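Local coordinates for protein NalD (Pseudomonas aeruginosa PAO1, PDB 5DAJ) that represses the MexAB-OprM multidrug efflux pump as a TetR-family regulator, and binds novobiocin, which induces expression of the pump, at residues A[133-145]-A[157-169]. Numbering follows the deposited sequence.
Sequences VQMFIELCEQLFA and MTPRIASRALHAL
Glu-141 and Arg-164 form the salt bridge of this helix pair. Arg-164 NH1 donates to Glu-141 OE1 at 3.0 Å, with an N-H...O angle of 169°. The carboxylate lies at the guanidinium edge, but the donor comes from above the carboxylate plane. NH1 also donates to Arg-160 O at 2.9 Å, which helps fix the rotation of the group. Ile-137 CG2 covers one guanidinium face and Arg-160 CG the opposite one. The Glu-141 side chain is a knob in a hole made by Pro-159, Arg-160, Ser-163 and Arg-164.

Apolar packing dominates where Pro-159 and Ala-162 meet Phe-144 and Ala-145. Pro-159 CB lies 3.8 Å from Phe-144 CB, and Pro-159 CG lies 3.6 Å from Ala-145 CA. Ala-162 CB makes a CH-pi contact over one face of the Phe-144 ring, 3.9 Å from its centroid. In the middle, Cys-140 CB meets Ser-163 CB at 3.6 Å.

At the Val-133 end, His-167 has CG anti to its backbone N, which carries the ring across to Val-133, Phe-136 and Ile-137. The Phe-136 and His-167 rings meet obliquely, planes 49° apart. His-167 ND1 is hydrogen-bonded to Asp-176 of the second subunit.

The helix axes approach to 8.1 Å and run at 133°, closer to antiparallel than parallel. The pair belongs to the all-helical C-terminal domain, which in TetR-family repressors generally carries dimerisation and ligand binding. Here it forms part of the dimer interface. Arg-160 forms a salt bridge with Asp-189 of the second subunit. Helix 69-76 packs on Phe-136, helix 84-101 on Cys-140 and Phe-144, and helix 186-201 on Ala-162 and Leu-166.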
ATOM      1  N   VAL A 133       5.770   7.576   9.386  1.00 50.11           N
ATOM      2  CA  VAL A 133       4.514   6.844   9.635  1.00 52.40           C
ATOM      3  C   VAL A 133       4.343   6.559  11.125  1.00 50.46           C
ATOM      4  O   VAL A 133       3.270   6.758  11.699  1.00 52.29           O
ATOM      5  CB  VAL A 133       4.459   5.499   8.874  1.00 52.79           C
ATOM      6  CG1 VAL A 133       3.216   4.707   9.271  1.00 56.15           C
ATOM      7  CG2 VAL A 133       4.460   5.738   7.371  1.00 47.77           C
ATOM      8  N   GLN A 134       5.412   6.057  11.735  1.00 49.67           N
ATOM      9  CA  GLN A 134       5.421   5.752  13.167  1.00 53.01           C
ATOM     10  C   GLN A 134       4.966   6.951  13.991  1.00 53.67           C
ATOM     11  O   GLN A 134       4.266   6.805  14.999  1.00 54.76           O
ATOM     12  CB  GLN A 134       6.815   5.294  13.624  1.00 57.53           C
ATOM     13  CG  GLN A 134       6.843   4.661  15.012  1.00 65.26           C
ATOM     14  CD  GLN A 134       5.986   3.402  15.102  1.00 68.24           C
ATOM     15  OE1 GLN A 134       6.147   2.472  14.300  1.00 83.56           O
ATOM     16  NE2 GLN A 134       5.080   3.361  16.077  1.00 65.73           N
HETATM   17  N   MSE A 135       5.369   8.132  13.545  1.00 49.65           N
HETATM   18  CA  MSE A 135       5.049   9.368  14.241  1.00 55.75           C
HETATM   19  C   MSE A 135       3.595   9.717  14.092  1.00 54.86           C
HETATM   20  O   MSE A 135       2.928  10.015  15.085  1.00 63.41           O
HETATM   21  CB  MSE A 135       5.950  10.451  13.679  1.00 66.26           C
HETATM   22  CG  MSE A 135       5.731  11.766  14.371  1.00 98.98           C
HETATM   23 SE   MSE A 135       6.486  13.315  13.416  1.00162.46          SE
HETATM   24  CE  MSE A 135       8.447  13.071  13.884  1.00170.85           C
ATOM     25  N   PHE A 136       3.092   9.701  12.859  1.00 49.47           N
ATOM     26  CA  PHE A 136       1.663   9.951  12.617  1.00 50.80           C
ATOM     27  C   PHE A 136       0.777   9.016  13.456  1.00 46.66           C
ATOM     28  O   PHE A 136      -0.204   9.441  14.069  1.00 50.09           O
ATOM     29  CB  PHE A 136       1.316   9.784  11.131  1.00 52.61           C
ATOM     30  CG  PHE A 136      -0.159   9.890  10.846  1.00 56.56           C
ATOM     31  CD1 PHE A 136      -0.760  11.134  10.706  1.00 58.87           C
ATOM     32  CD2 PHE A 136      -0.952   8.749  10.759  1.00 57.94           C
ATOM     33  CE1 PHE A 136      -2.124  11.240  10.468  1.00 63.41           C
ATOM     34  CE2 PHE A 136      -2.320   8.844  10.524  1.00 66.63           C
ATOM     35  CZ  PHE A 136      -2.907  10.094  10.377  1.00 65.63           C
ATOM     36  N   ILE A 137       1.146   7.744  13.475  1.00 47.22           N
ATOM     37  CA  ILE A 137       0.434   6.739  14.268  1.00 45.57           C
ATOM     38  C   ILE A 137       0.469   7.051  15.764  1.00 47.89           C
ATOM     39  O   ILE A 137      -0.550   6.929  16.459  1.00 48.17           O
ATOM     40  CB  ILE A 137       0.976   5.319  13.985  1.00 45.68           C
ATOM     41  CG1 ILE A 137       0.514   4.893  12.587  1.00 45.36           C
ATOM     42  CG2 ILE A 137       0.502   4.323  15.043  1.00 44.73           C
ATOM     43  CD1 ILE A 137       1.006   3.541  12.126  1.00 46.35           C
ATOM     44  N   GLU A 138       1.641   7.440  16.256  1.00 52.50           N
ATOM     45  CA  GLU A 138       1.808   7.794  17.679  1.00 56.70           C
ATOM     46  C   GLU A 138       0.985   9.021  18.082  1.00 54.55           C
ATOM     47  O   GLU A 138       0.432   9.072  19.179  1.00 63.87           O
ATOM     48  CB  GLU A 138       3.289   7.980  18.033  1.00 59.45           C
ATOM     49  CG  GLU A 138       3.964   6.676  18.416  1.00 66.41           C
ATOM     50  CD  GLU A 138       5.480   6.768  18.457  1.00 74.16           C
ATOM     51  OE1 GLU A 138       6.009   7.891  18.675  1.00 74.24           O
ATOM     52  OE2 GLU A 138       6.134   5.707  18.278  1.00 95.40           O
ATOM     53  N   LEU A 139       0.901   9.990  17.180  1.00 54.17           N
ATOM     54  CA  LEU A 139       0.062  11.183  17.381  1.00 60.87           C
ATOM     55  C   LEU A 139      -1.419  10.840  17.490  1.00 60.20           C
ATOM     56  O   LEU A 139      -2.093  11.293  18.417  1.00 62.90           O
ATOM     57  CB  LEU A 139       0.263  12.198  16.249  1.00 63.56           C
ATOM     58  CG  LEU A 139       1.030  13.491  16.556  1.00 71.54           C
ATOM     59  CD1 LEU A 139       2.356  13.257  17.266  1.00 71.42           C
ATOM     60  CD2 LEU A 139       1.269  14.268  15.269  1.00 81.24           C
ATOM     61  N   CYS A 140      -1.910  10.044  16.543  1.00 58.18           N
ATOM     62  CA  CYS A 140      -3.304   9.580  16.573  1.00 58.39           C
ATOM     63  C   CYS A 140      -3.609   8.772  17.828  1.00 55.57           C
ATOM     64  O   CYS A 140      -4.621   8.996  18.491  1.00 59.87           O
ATOM     65  CB  CYS A 140      -3.628   8.736  15.350  1.00 54.50           C
ATOM     66  SG  CYS A 140      -3.695   9.713  13.847  1.00 73.10           S
ATOM     67  N   GLU A 141      -2.705   7.858  18.156  1.00 54.81           N
ATOM     68  CA  GLU A 141      -2.813   7.046  19.368  1.00 55.33           C
ATOM     69  C   GLU A 141      -3.007   7.950  20.587  1.00 55.68           C
ATOM     70  O   GLU A 141      -3.954   7.782  21.355  1.00 59.67           O
ATOM     71  CB  GLU A 141      -1.565   6.178  19.547  1.00 58.37           C
ATOM     72  CG  GLU A 141      -1.735   5.015  20.516  1.00 62.60           C
ATOM     73  CD  GLU A 141      -0.604   3.995  20.440  1.00 69.58           C
ATOM     74  OE1 GLU A 141       0.151   3.985  19.440  1.00 75.95           O
ATOM     75  OE2 GLU A 141      -0.464   3.198  21.389  1.00 67.62           O
ATOM     76  N   GLN A 142      -2.123   8.933  20.722  1.00 51.21           N
ATOM     77  CA  GLN A 142      -2.193   9.921  21.804  1.00 55.20           C
ATOM     78  C   GLN A 142      -3.512  10.696  21.802  1.00 56.50           C
ATOM     79  O   GLN A 142      -4.103  10.919  22.854  1.00 60.46           O
ATOM     80  CB  GLN A 142      -1.019  10.890  21.707  1.00 58.11           C
ATOM     81  CG  GLN A 142      -0.923  11.914  22.843  1.00 68.08           C
ATOM     82  CD  GLN A 142      -0.126  13.162  22.487  1.00 82.32           C
ATOM     83  OE1 GLN A 142      -0.492  14.268  22.896  1.00100.23           O
ATOM     84  NE2 GLN A 142       0.966  12.998  21.743  1.00 85.46           N
ATOM     85  N   LEU A 143      -3.957  11.102  20.618  1.00 55.32           N
ATOM     86  CA  LEU A 143      -5.240  11.793  20.451  1.00 58.07           C
ATOM     87  C   LEU A 143      -6.414  10.938  20.943  1.00 62.05           C
ATOM     88  O   LEU A 143      -7.213  11.388  21.760  1.00 64.76           O
ATOM     89  CB  LEU A 143      -5.450  12.211  18.989  1.00 61.64           C
ATOM     90  CG  LEU A 143      -6.844  12.682  18.556  1.00 69.11           C
ATOM     91  CD1 LEU A 143      -7.406  13.742  19.473  1.00 74.78           C
ATOM     92  CD2 LEU A 143      -6.790  13.224  17.143  1.00 71.82           C
ATOM     93  N   PHE A 144      -6.505   9.709  20.442  1.00 63.44           N
ATOM     94  CA  PHE A 144      -7.543   8.761  20.889  1.00 60.20           C
ATOM     95  C   PHE A 144      -7.432   8.416  22.379  1.00 56.06           C
ATOM     96  O   PHE A 144      -8.429   8.081  23.011  1.00 59.30           O
ATOM     97  CB  PHE A 144      -7.494   7.460  20.080  1.00 55.46           C
ATOM     98  CG  PHE A 144      -7.976   7.595  18.668  1.00 53.12           C
ATOM     99  CD1 PHE A 144      -9.286   7.964  18.390  1.00 53.58           C
ATOM    100  CD2 PHE A 144      -7.123   7.323  17.610  1.00 53.44           C
ATOM    101  CE1 PHE A 144      -9.721   8.082  17.082  1.00 54.79           C
ATOM    102  CE2 PHE A 144      -7.554   7.443  16.304  1.00 54.98           C
ATOM    103  CZ  PHE A 144      -8.856   7.825  16.038  1.00 54.36           C
ATOM    104  N   ALA A 145      -6.217   8.499  22.920  1.00 55.92           N
ATOM    105  CA  ALA A 145      -5.939   8.168  24.324  1.00 59.23           C
ATOM    106  C   ALA A 145      -6.347   9.242  25.339  1.00 64.89           C
ATOM    107  O   ALA A 145      -6.396   8.958  26.539  1.00 72.03           O
ATOM    108  CB  ALA A 145      -4.462   7.844  24.499  1.00 60.79           C
HETATM  109  N   MSE A 157     -12.568  -0.859  21.545  1.00 63.66           N
HETATM  110  CA  MSE A 157     -11.681  -0.065  20.688  1.00 60.67           C
HETATM  111  C   MSE A 157     -10.680   0.638  21.560  1.00 61.61           C
HETATM  112  O   MSE A 157     -11.043   1.515  22.349  1.00 69.17           O
HETATM  113  CB  MSE A 157     -12.434   0.990  19.870  1.00 71.73           C
HETATM  114  CG  MSE A 157     -13.099   0.398  18.632  1.00 79.82           C
HETATM  115 SE   MSE A 157     -11.751  -0.488  17.492  1.00105.01          SE
HETATM  116  CE  MSE A 157     -10.283   0.800  17.740  1.00111.73           C
ATOM    117  N   THR A 158      -9.414   0.256  21.425  1.00 50.38           N
ATOM    118  CA  THR A 158      -8.318   0.933  22.111  1.00 46.87           C
ATOM    119  C   THR A 158      -7.684   1.972  21.194  1.00 48.05           C
ATOM    120  O   THR A 158      -7.786   1.865  19.966  1.00 51.86           O
ATOM    121  CB  THR A 158      -7.226  -0.056  22.558  1.00 46.95           C
ATOM    122  OG1 THR A 158      -6.645  -0.695  21.417  1.00 45.89           O
ATOM    123  CG2 THR A 158      -7.810  -1.113  23.485  1.00 46.82           C
ATOM    124  N   PRO A 159      -7.018   2.985  21.773  1.00 49.46           N
ATOM    125  CA  PRO A 159      -6.276   3.946  20.943  1.00 50.81           C
ATOM    126  C   PRO A 159      -5.233   3.322  20.023  1.00 47.41           C
ATOM    127  O   PRO A 159      -5.030   3.802  18.903  1.00 51.06           O
ATOM    128  CB  PRO A 159      -5.584   4.838  21.981  1.00 50.79           C
ATOM    129  CG  PRO A 159      -6.466   4.773  23.177  1.00 51.87           C
ATOM    130  CD  PRO A 159      -7.025   3.383  23.191  1.00 49.72           C
ATOM    131  N   ARG A 160      -4.569   2.275  20.500  1.00 43.23           N
ATOM    132  CA  ARG A 160      -3.542   1.583  19.712  1.00 42.64           C
ATOM    133  C   ARG A 160      -4.138   1.078  18.395  1.00 41.78           C
ATOM    134  O   ARG A 160      -3.611   1.361  17.318  1.00 45.24           O
ATOM    135  CB  ARG A 160      -2.951   0.417  20.508  1.00 39.62           C
ATOM    136  CG  ARG A 160      -1.844  -0.352  19.799  1.00 39.65           C
ATOM    137  CD  ARG A 160      -1.289  -1.458  20.680  1.00 36.74           C
ATOM    138  NE  ARG A 160      -2.277  -2.500  20.927  1.00 40.61           N
ATOM    139  CZ  ARG A 160      -2.459  -3.600  20.198  1.00 38.97           C
ATOM    140  NH1 ARG A 160      -1.712  -3.861  19.138  1.00 40.91           N
ATOM    141  NH2 ARG A 160      -3.419  -4.454  20.534  1.00 37.86           N
ATOM    142  N   ILE A 161      -5.240   0.342  18.510  1.00 40.46           N
ATOM    143  CA  ILE A 161      -5.926  -0.272  17.360  1.00 38.59           C
ATOM    144  C   ILE A 161      -6.569   0.775  16.460  1.00 39.44           C
ATOM    145  O   ILE A 161      -6.497   0.670  15.231  1.00 42.51           O
ATOM    146  CB  ILE A 161      -7.015  -1.276  17.818  1.00 36.94           C
ATOM    147  CG1 ILE A 161      -6.384  -2.480  18.526  1.00 40.05           C
ATOM    148  CG2 ILE A 161      -7.880  -1.758  16.652  1.00 44.40           C
ATOM    149  CD1 ILE A 161      -5.442  -3.325  17.682  1.00 41.43           C
ATOM    150  N   ALA A 162      -7.187   1.771  17.078  1.00 38.87           N
ATOM    151  CA  ALA A 162      -7.864   2.846  16.349  1.00 41.23           C
ATOM    152  C   ALA A 162      -6.907   3.582  15.409  1.00 40.73           C
ATOM    153  O   ALA A 162      -7.206   3.767  14.232  1.00 48.73           O
ATOM    154  CB  ALA A 162      -8.501   3.829  17.319  1.00 40.08           C
ATOM    155  N   SER A 163      -5.753   3.990  15.930  1.00 43.00           N
ATOM    156  CA  SER A 163      -4.769   4.727  15.121  1.00 44.21           C
ATOM    157  C   SER A 163      -4.251   3.891  13.959  1.00 42.18           C
ATOM    158  O   SER A 163      -3.987   4.418  12.874  1.00 50.44           O
ATOM    159  CB  SER A 163      -3.591   5.212  15.971  1.00 49.08           C
ATOM    160  OG  SER A 163      -3.004   4.136  16.669  1.00 54.98           O
ATOM    161  N   ARG A 164      -4.106   2.595  14.195  1.00 37.63           N
ATOM    162  CA  ARG A 164      -3.571   1.674  13.184  1.00 37.75           C
ATOM    163  C   ARG A 164      -4.607   1.322  12.130  1.00 37.13           C
ATOM    164  O   ARG A 164      -4.281   1.256  10.953  1.00 38.06           O
ATOM    165  CB  ARG A 164      -3.012   0.413  13.828  1.00 36.82           C
ATOM    166  CG  ARG A 164      -1.678   0.680  14.495  1.00 37.58           C
ATOM    167  CD  ARG A 164      -1.374  -0.265  15.622  1.00 39.54           C
ATOM    168  NE  ARG A 164      -0.069   0.055  16.201  1.00 41.08           N
ATOM    169  CZ  ARG A 164       0.186   1.077  17.020  1.00 39.77           C
ATOM    170  NH1 ARG A 164      -0.746   1.944  17.364  1.00 41.24           N
ATOM    171  NH2 ARG A 164       1.406   1.235  17.496  1.00 42.95           N
ATOM    172  N   ALA A 165      -5.845   1.111  12.561  1.00 32.38           N
ATOM    173  CA  ALA A 165      -6.958   0.892  11.638  1.00 37.75           C
ATOM    174  C   ALA A 165      -7.122   2.096  10.720  1.00 39.03           C
ATOM    175  O   ALA A 165      -7.203   1.947   9.496  1.00 45.23           O
ATOM    176  CB  ALA A 165      -8.256   0.632  12.395  1.00 39.34           C
ATOM    177  N   LEU A 166      -7.113   3.285  11.316  1.00 37.68           N
ATOM    178  CA  LEU A 166      -7.275   4.530  10.557  1.00 38.86           C
ATOM    179  C   LEU A 166      -6.157   4.723   9.546  1.00 37.01           C
ATOM    180  O   LEU A 166      -6.414   4.969   8.379  1.00 36.86           O
ATOM    181  CB  LEU A 166      -7.329   5.758  11.469  1.00 42.33           C
ATOM    182  CG  LEU A 166      -7.446   7.113  10.748  1.00 43.92           C
ATOM    183  CD1 LEU A 166      -8.633   7.175   9.803  1.00 44.07           C
ATOM    184  CD2 LEU A 166      -7.543   8.239  11.754  1.00 45.39           C
ATOM    185  N   HIS A 167      -4.918   4.606  10.003  1.00 35.43           N
ATOM    186  CA  HIS A 167      -3.768   4.808   9.129  1.00 35.47           C
ATOM    187  C   HIS A 167      -3.760   3.827   7.962  1.00 35.39           C
ATOM    188  O   HIS A 167      -3.448   4.213   6.825  1.00 38.86           O
ATOM    189  CB  HIS A 167      -2.435   4.698   9.865  1.00 35.14           C
ATOM    190  CG  HIS A 167      -1.258   4.888   8.964  1.00 37.31           C
ATOM    191  ND1 HIS A 167      -0.565   3.833   8.416  1.00 41.05           N
ATOM    192  CD2 HIS A 167      -0.713   6.008   8.438  1.00 40.09           C
ATOM    193  CE1 HIS A 167       0.382   4.296   7.623  1.00 37.88           C
ATOM    194  NE2 HIS A 167       0.315   5.617   7.620  1.00 43.33           N
ATOM    195  N   ALA A 168      -4.061   2.567   8.256  1.00 33.16           N
ATOM    196  CA  ALA A 168      -4.139   1.534   7.228  1.00 35.78           C
ATOM    197  C   ALA A 168      -5.157   1.916   6.150  1.00 36.74           C
ATOM    198  O   ALA A 168      -4.871   1.789   4.963  1.00 41.68           O
ATOM    199  CB  ALA A 168      -4.501   0.193   7.837  1.00 37.23           C
ATOM    200  N   LEU A 169      -6.315   2.423   6.564  1.00 35.05           N
ATOM    201  CA  LEU A 169      -7.332   2.876   5.608  1.00 36.32           C
ATOM    202  C   LEU A 169      -6.819   3.996   4.707  1.00 37.17           C
ATOM    203  O   LEU A 169      -6.954   3.919   3.486  1.00 40.12           O
ATOM    204  CB  LEU A 169      -8.602   3.346   6.304  1.00 37.43           C
ATOM    205  CG  LEU A 169      -9.673   3.931   5.373  1.00 37.89           C
ATOM    206  CD1 LEU A 169     -10.139   2.908   4.357  1.00 37.77           C
ATOM    207  CD2 LEU A 169     -10.845   4.442   6.179  1.00 39.70           C
TER